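Local coordinates for peptidoglycan-N-acetylmuramic acid deacetylase PdaA (Bacillus subtilis, PDB 1NY1), which deacetylates N-acetylmuramic acid residues of peptidoglycan, leading to muramic delta-lactam in the spore cortex, and is required for germination, at residues D215-K218 against T222-S225; Q86-M91 against E125-I130. All coordinates share one frame; numbering follows the deposited sequence.

How the contacts relate
Contact 2 comes first along the chain and closes before contact 1 begins. It joins helix 85-93 to helix 113-131, whereas contact 1 joins the end of helix 205-219 to strand 222-224. Their centres lie 27 Å apart and their nearest atoms about 11 Å, so the two do not touch. The parallel sheet connects them. Strand 44-51 pairs with strand 222-224 of contact 1 and with strand 73-76, whose neighbour is strand 97-100; I88 and V127 of contact 2 rest on that last strand. Both contacts thus belong to the NodB homology domain and set helices around one sheet at separate places, and both are partly buried.

Contact 1: residues D215-K218 against T222-S225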
ATOM      1  N   ASP A 215      16.989   4.995 -10.796  1.00 17.32           N
ATOM      2  CA  ASP A 215      16.985   6.404 -11.188  1.00 19.41           C
ATOM      3  C   ASP A 215      16.507   7.374 -10.110  1.00 19.12           C
ATOM      4  O   ASP A 215      16.999   8.504 -10.029  1.00 18.51           O
ATOM      5  CB  ASP A 215      16.166   6.602 -12.465  1.00 22.13           C
ATOM      6  CG  ASP A 215      16.805   5.938 -13.668  1.00 28.23           C
ATOM      7  OD1 ASP A 215      18.035   6.103 -13.861  1.00 30.68           O
ATOM      8  OD2 ASP A 215      16.084   5.255 -14.427  1.00 30.59           O
ATOM      9  N   LEU A 216      15.548   6.955  -9.287  1.00 16.64           N
ATOM     10  CA  LEU A 216      15.058   7.827  -8.226  1.00 16.62           C
ATOM     11  C   LEU A 216      16.146   8.009  -7.169  1.00 15.59           C
ATOM     12  O   LEU A 216      16.312   9.099  -6.617  1.00 15.18           O
ATOM     13  CB  LEU A 216      13.773   7.252  -7.610  1.00 16.62           C
ATOM     14  CG  LEU A 216      12.527   7.485  -8.474  1.00 16.85           C
ATOM     15  CD1 LEU A 216      11.357   6.653  -7.967  1.00 18.03           C
ATOM     16  CD2 LEU A 216      12.174   8.965  -8.452  1.00 17.80           C
ATOM     17  N   LYS A 217      16.898   6.946  -6.894  1.00 14.51           N
ATOM     18  CA  LYS A 217      17.978   7.038  -5.919  1.00 15.99           C
ATOM     19  C   LYS A 217      19.031   8.017  -6.433  1.00 17.67           C
ATOM     20  O   LYS A 217      19.533   8.854  -5.679  1.00 17.05           O
ATOM     21  CB  LYS A 217      18.633   5.675  -5.687  1.00 14.85           C
ATOM     22  CG  LYS A 217      17.908   4.789  -4.683  1.00 14.10           C
ATOM     23  CD  LYS A 217      18.744   3.571  -4.355  1.00 15.65           C
ATOM     24  CE  LYS A 217      18.115   2.733  -3.262  1.00 18.12           C
ATOM     25  NZ  LYS A 217      18.966   1.555  -2.901  1.00 17.21           N
ATOM     26  N   LYS A 218      19.363   7.909  -7.718  1.00 16.81           N
ATOM     27  CA  LYS A 218      20.356   8.797  -8.310  1.00 17.84           C
ATOM     28  C   LYS A 218      19.927  10.259  -8.173  1.00 18.16           C
ATOM     29  O   LYS A 218      20.766  11.142  -7.976  1.00 18.37           O
ATOM     30  CB  LYS A 218      20.580   8.449  -9.787  1.00 19.45           C
ATOM     31  CG  LYS A 218      21.667   9.294 -10.439  1.00 21.71           C
ATOM     32  CD  LYS A 218      21.957   8.871 -11.873  1.00 22.56           C
ATOM     33  CE  LYS A 218      23.085   9.712 -12.464  1.00 22.97           C
ATOM     34  NZ  LYS A 218      23.404   9.320 -13.863  1.00 19.81           N
ATOM     35  N   THR A 222      15.373   8.743  -1.135  1.00 16.34           N
ATOM     36  CA  THR A 222      15.643   7.655  -0.200  1.00 18.09           C
ATOM     37  C   THR A 222      14.308   6.931  -0.023  1.00 16.56           C
ATOM     38  O   THR A 222      13.264   7.575   0.069  1.00 16.22           O
ATOM     39  CB  THR A 222      16.111   8.188   1.176  1.00 20.36           C
ATOM     40  OG1 THR A 222      17.435   8.726   1.057  1.00 24.30           O
ATOM     41  CG2 THR A 222      16.114   7.072   2.217  1.00 20.86           C
ATOM     42  N   PHE A 223      14.348   5.603   0.012  1.00 14.68           N
ATOM     43  CA  PHE A 223      13.141   4.794   0.181  1.00 15.97           C
ATOM     44  C   PHE A 223      13.026   4.281   1.609  1.00 15.98           C
ATOM     45  O   PHE A 223      13.938   3.626   2.113  1.00 17.78           O
ATOM     46  CB  PHE A 223      13.163   3.606  -0.785  1.00 16.52           C
ATOM     47  CG  PHE A 223      13.011   3.999  -2.223  1.00 17.04           C
ATOM     48  CD1 PHE A 223      11.745   4.103  -2.799  1.00 15.90           C
ATOM     49  CD2 PHE A 223      14.129   4.309  -2.994  1.00 15.53           C
ATOM     50  CE1 PHE A 223      11.597   4.511  -4.122  1.00 15.69           C
ATOM     51  CE2 PHE A 223      13.990   4.719  -4.317  1.00 16.90           C
ATOM     52  CZ  PHE A 223      12.721   4.822  -4.886  1.00 16.18           C
ATOM     53  N   LYS A 224      11.909   4.583   2.259  1.00 14.45           N
ATOM     54  CA  LYS A 224      11.683   4.136   3.630  1.00 13.38           C
ATOM     55  C   LYS A 224      10.390   3.327   3.696  1.00 12.63           C
ATOM     56  O   LYS A 224       9.602   3.332   2.754  1.00  9.83           O
ATOM     57  CB  LYS A 224      11.606   5.339   4.575  1.00 12.47           C
ATOM     58  CG  LYS A 224      12.910   6.125   4.678  1.00 16.07           C
ATOM     59  CD  LYS A 224      12.794   7.262   5.683  1.00 17.84           C
ATOM     60  CE  LYS A 224      14.107   8.029   5.818  1.00 19.21           C
ATOM     61  NZ  LYS A 224      13.978   9.184   6.749  1.00 18.05           N
ATOM     62  N   SER A 225      10.177   2.637   4.810  1.00 11.63           N
ATOM     63  CA  SER A 225       8.986   1.811   4.974  1.00 12.09           C
ATOM     64  C   SER A 225       7.884   2.539   5.723  1.00  9.81           C
ATOM     65  O   SER A 225       8.100   3.613   6.278  1.00 10.99           O
ATOM     66  CB  SER A 225       9.342   0.543   5.747  1.00 11.52           C
ATOM     67  OG  SER A 225       9.586   0.871   7.109  1.00 13.22           O
TER
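The ring of F223 meets L216 and K217, which follow each other on the last turns of helix 205-219. The tight part is the L216 side. F223 CZ lies 3.8 Å from L216 CB and 3.8 Å from L216 CD1, and the two side chains cross at about a right angle. F223 CG stands anti to the carbonyl carbon (chi1 -69°), which carries the ring back to the helix. I45 and L47 of strand 44-51 and V70 also touch this ring, and L216 itself is buried.

The K217 side is looser and partly exposed. Here K217 CG comes to the ring edge, in its plane, 3.9 Å from F223 CE2. Beyond CG the lysine chain is extended, and NZ is hydrogen-bonded to the backbone O of H68. An alanine in place of F223 would remove the ring and is likely to open a gap between L216, K217 and strand 44-51. No hydrogen bond spans the two segments. Helix 205-219 follows strand 194-198 and leads into strand 222-224, and both strands run parallel to strand 44-51. The contact therefore joins the helix and second strand of a beta-alpha-beta unit on the parallel sheet of the NodB homology domain.

Contact 2: residues Q86-M91 against E125-I130; sequences QLIKRM and EEVYKI
I88 and I130 make the apolar part of this contact together with V127. I88 CG2 lies 4.2 Å from I130 CG2 and 4.3 Å from V127 CG1, so one methyl faces both residues of the other helix. The side chains of I88 and I130 cross at about a right angle. The CG2 branch of I88 stands anti to the backbone N, and it is this methyl that reaches the other helix. V127 also rests on I98 of strand 97-100, and I130 touches V81 of helix 78-83.

The helices pack steeply, with local axes 9.8 Å apart at closest approach and a crossing angle of -78°. In the NodB homology domain, helix 85-93 lies in the beta-alpha-beta crossover between parallel neighbours 73-76 and 97-100, and I88 touches both strands, at V76 and I98. The V127 side chain is about 10 Å from that of H101, a residue of the divalent-metal site.

The polar part lies on the exposed side, at K89. K89 NZ donates a hydrogen bond to the backbone O of I130, at 3.0 Å. The donor is tilted 24° from the carbonyl plane, and the C=O...N angle is 133°. Bends at chi2 and chi3 fold the lysine chain back over I130, where K89 CE lies 3.8 Å from I130 CG2.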
ATOM      1  N   GLN A  86       4.175 -19.398   0.273  1.00 15.77           N
ATOM      2  CA  GLN A  86       5.617 -19.234   0.141  1.00 17.64           C
ATOM      3  C   GLN A  86       6.021 -17.775  -0.062  1.00 17.41           C
ATOM      4  O   GLN A  86       7.037 -17.332   0.477  1.00 16.72           O
ATOM      5  CB  GLN A  86       6.149 -20.096  -1.007  1.00 21.50           C
ATOM      6  CG  GLN A  86       5.809 -21.574  -0.857  1.00 28.41           C
ATOM      7  CD  GLN A  86       6.555 -22.457  -1.840  1.00 33.12           C
ATOM      8  OE1 GLN A  86       6.494 -22.250  -3.055  1.00 36.85           O
ATOM      9  NE2 GLN A  86       7.262 -23.455  -1.316  1.00 34.45           N
ATOM     10  N   LEU A  87       5.233 -17.028  -0.830  1.00 15.52           N
ATOM     11  CA  LEU A  87       5.537 -15.620  -1.060  1.00 15.81           C
ATOM     12  C   LEU A  87       5.370 -14.824   0.231  1.00 14.82           C
ATOM     13  O   LEU A  87       6.172 -13.944   0.535  1.00 15.40           O
ATOM     14  CB  LEU A  87       4.634 -15.039  -2.149  1.00 13.71           C
ATOM     15  CG  LEU A  87       4.962 -15.464  -3.583  1.00 13.22           C
ATOM     16  CD1 LEU A  87       3.912 -14.911  -4.531  1.00 15.72           C
ATOM     17  CD2 LEU A  87       6.345 -14.959  -3.967  1.00 15.61           C
ATOM     18  N   ILE A  88       4.322 -15.135   0.986  1.00 14.62           N
ATOM     19  CA  ILE A  88       4.072 -14.450   2.247  1.00 14.50           C
ATOM     20  C   ILE A  88       5.267 -14.674   3.161  1.00 14.05           C
ATOM     21  O   ILE A  88       5.706 -13.766   3.866  1.00 16.43           O
ATOM     22  CB  ILE A  88       2.814 -15.006   2.951  1.00 15.62           C
ATOM     23  CG1 ILE A  88       1.555 -14.612   2.169  1.00 15.26           C
ATOM     24  CG2 ILE A  88       2.770 -14.518   4.396  1.00 13.99           C
ATOM     25  CD1 ILE A  88       1.330 -13.103   2.056  1.00 15.86           C
ATOM     26  N   LYS A  89       5.784 -15.897   3.140  1.00 14.32           N
ATOM     27  CA  LYS A  89       6.930 -16.255   3.966  1.00 15.92           C
ATOM     28  C   LYS A  89       8.152 -15.441   3.531  1.00 15.65           C
ATOM     29  O   LYS A  89       8.932 -14.982   4.370  1.00 15.20           O
ATOM     30  CB  LYS A  89       7.216 -17.756   3.838  1.00 17.42           C
ATOM     31  CG  LYS A  89       8.109 -18.325   4.936  1.00 21.18           C
ATOM     32  CD  LYS A  89       7.302 -19.099   5.981  1.00 24.78           C
ATOM     33  CE  LYS A  89       6.726 -20.391   5.402  1.00 23.88           C
ATOM     34  NZ  LYS A  89       5.972 -21.186   6.420  1.00 22.54           N
ATOM     35  N   ARG A  90       8.319 -15.256   2.222  1.00 15.28           N
ATOM     36  CA  ARG A  90       9.447 -14.478   1.716  1.00 15.54           C
ATOM     37  C   ARG A  90       9.356 -13.032   2.181  1.00 15.05           C
ATOM     38  O   ARG A  90      10.347 -12.442   2.606  1.00 15.49           O
ATOM     39  CB  ARG A  90       9.499 -14.478   0.187  1.00 16.23           C
ATOM     40  CG  ARG A  90      10.169 -15.678  -0.443  1.00 19.26           C
ATOM     41  CD  ARG A  90      10.576 -15.348  -1.873  1.00 18.44           C
ATOM     42  NE  ARG A  90      11.615 -14.320  -1.928  1.00 17.25           N
ATOM     43  CZ  ARG A  90      12.088 -13.794  -3.055  1.00 17.89           C
ATOM     44  NH1 ARG A  90      11.613 -14.198  -4.226  1.00 17.63           N
ATOM     45  NH2 ARG A  90      13.037 -12.867  -3.019  1.00 18.40           N
HETATM   46  N   MSE A  91       8.162 -12.458   2.085  1.00 15.17           N
HETATM   47  CA  MSE A  91       7.967 -11.075   2.493  1.00 13.31           C
HETATM   48  C   MSE A  91       8.414 -10.924   3.937  1.00 15.10           C
HETATM   49  O   MSE A  91       9.150  -9.998   4.282  1.00 15.00           O
HETATM   50  CB  MSE A  91       6.494 -10.687   2.361  1.00 12.44           C
HETATM   51  CG  MSE A  91       5.961 -10.801   0.940  1.00 10.24           C
HETATM   52 SE   MSE A  91       4.074 -10.485   0.782  1.00 12.79          SE
HETATM   53  CE  MSE A  91       3.934 -10.456  -1.135  1.00 11.38           C
ATOM     54  N   GLU A 125      -4.600 -13.935  11.079  1.00 15.69           N
ATOM     55  CA  GLU A 125      -4.631 -15.317  11.550  1.00 16.05           C
ATOM     56  C   GLU A 125      -3.869 -16.220  10.578  1.00 16.75           C
ATOM     57  O   GLU A 125      -2.980 -16.968  10.984  1.00 16.97           O
ATOM     58  CB  GLU A 125      -6.088 -15.790  11.683  1.00 17.51           C
ATOM     59  CG  GLU A 125      -6.281 -17.288  11.951  1.00 18.82           C
ATOM     60  CD  GLU A 125      -6.282 -17.658  13.429  1.00 18.74           C
ATOM     61  OE1 GLU A 125      -6.090 -16.771  14.286  1.00 20.03           O
ATOM     62  OE2 GLU A 125      -6.480 -18.852  13.732  1.00 17.60           O
ATOM     63  N   GLU A 126      -4.213 -16.134   9.295  1.00 15.41           N
ATOM     64  CA  GLU A 126      -3.569 -16.949   8.269  1.00 15.74           C
ATOM     65  C   GLU A 126      -2.100 -16.574   8.074  1.00 14.31           C
ATOM     66  O   GLU A 126      -1.246 -17.445   7.883  1.00 12.67           O
ATOM     67  CB  GLU A 126      -4.325 -16.815   6.943  1.00 18.05           C
ATOM     68  CG  GLU A 126      -3.872 -17.802   5.881  1.00 21.45           C
ATOM     69  CD  GLU A 126      -4.080 -19.246   6.295  1.00 23.99           C
ATOM     70  OE1 GLU A 126      -3.324 -20.113   5.808  1.00 25.41           O
ATOM     71  OE2 GLU A 126      -5.003 -19.511   7.097  1.00 24.63           O
ATOM     72  N   VAL A 127      -1.804 -15.279   8.111  1.00 13.24           N
ATOM     73  CA  VAL A 127      -0.425 -14.830   7.960  1.00 14.00           C
ATOM     74  C   VAL A 127       0.415 -15.404   9.104  1.00 15.44           C
ATOM     75  O   VAL A 127       1.525 -15.886   8.883  1.00 15.05           O
ATOM     76  CB  VAL A 127      -0.326 -13.282   7.978  1.00 13.86           C
ATOM     77  CG1 VAL A 127       1.141 -12.846   7.992  1.00 14.28           C
ATOM     78  CG2 VAL A 127      -1.025 -12.705   6.760  1.00 15.15           C
ATOM     79  N   TYR A 128      -0.123 -15.366  10.320  1.00 15.75           N
ATOM     80  CA  TYR A 128       0.607 -15.879  11.476  1.00 16.32           C
ATOM     81  C   TYR A 128       0.885 -17.374  11.371  1.00 17.11           C
ATOM     82  O   TYR A 128       1.959 -17.840  11.751  1.00 18.79           O
ATOM     83  CB  TYR A 128      -0.152 -15.585  12.772  1.00 16.52           C
ATOM     84  CG  TYR A 128       0.630 -15.953  14.015  1.00 15.80           C
ATOM     85  CD1 TYR A 128       0.596 -17.251  14.534  1.00 16.45           C
ATOM     86  CD2 TYR A 128       1.437 -15.009  14.654  1.00 16.69           C
ATOM     87  CE1 TYR A 128       1.345 -17.598  15.662  1.00 13.74           C
ATOM     88  CE2 TYR A 128       2.191 -15.347  15.778  1.00 15.68           C
ATOM     89  CZ  TYR A 128       2.138 -16.641  16.275  1.00 15.51           C
ATOM     90  OH  TYR A 128       2.871 -16.971  17.395  1.00 16.92           O
ATOM     91  N   LYS A 129      -0.087 -18.123  10.865  1.00 19.61           N
ATOM     92  CA  LYS A 129       0.061 -19.564  10.696  1.00 20.11           C
ATOM     93  C   LYS A 129       1.262 -19.847   9.805  1.00 20.40           C
ATOM     94  O   LYS A 129       1.935 -20.870   9.939  1.00 19.49           O
ATOM     95  CB  LYS A 129      -1.195 -20.145  10.041  1.00 21.16           C
ATOM     96  CG  LYS A 129      -1.106 -21.629   9.720  1.00 24.47           C
ATOM     97  CD  LYS A 129      -2.281 -22.091   8.876  1.00 28.53           C
ATOM     98  CE  LYS A 129      -2.194 -23.584   8.588  1.00 31.40           C
ATOM     99  NZ  LYS A 129      -3.312 -24.064   7.719  1.00 34.84           N
ATOM    100  N   ILE A 130       1.528 -18.925   8.887  1.00 19.05           N
ATOM    101  CA  ILE A 130       2.631 -19.075   7.952  1.00 18.68           C
ATOM    102  C   ILE A 130       3.964 -18.531   8.457  1.00 19.19           C
ATOM    103  O   ILE A 130       4.989 -19.207   8.384  1.00 19.02           O
ATOM    104  CB  ILE A 130       2.307 -18.364   6.615  1.00 17.60           C
ATOM    105  CG1 ILE A 130       1.075 -19.009   5.970  1.00 15.22           C
ATOM    106  CG2 ILE A 130       3.511 -18.425   5.687  1.00 16.78           C
ATOM    107  CD1 ILE A 130       0.538 -18.254   4.771  1.00 17.57           C
TER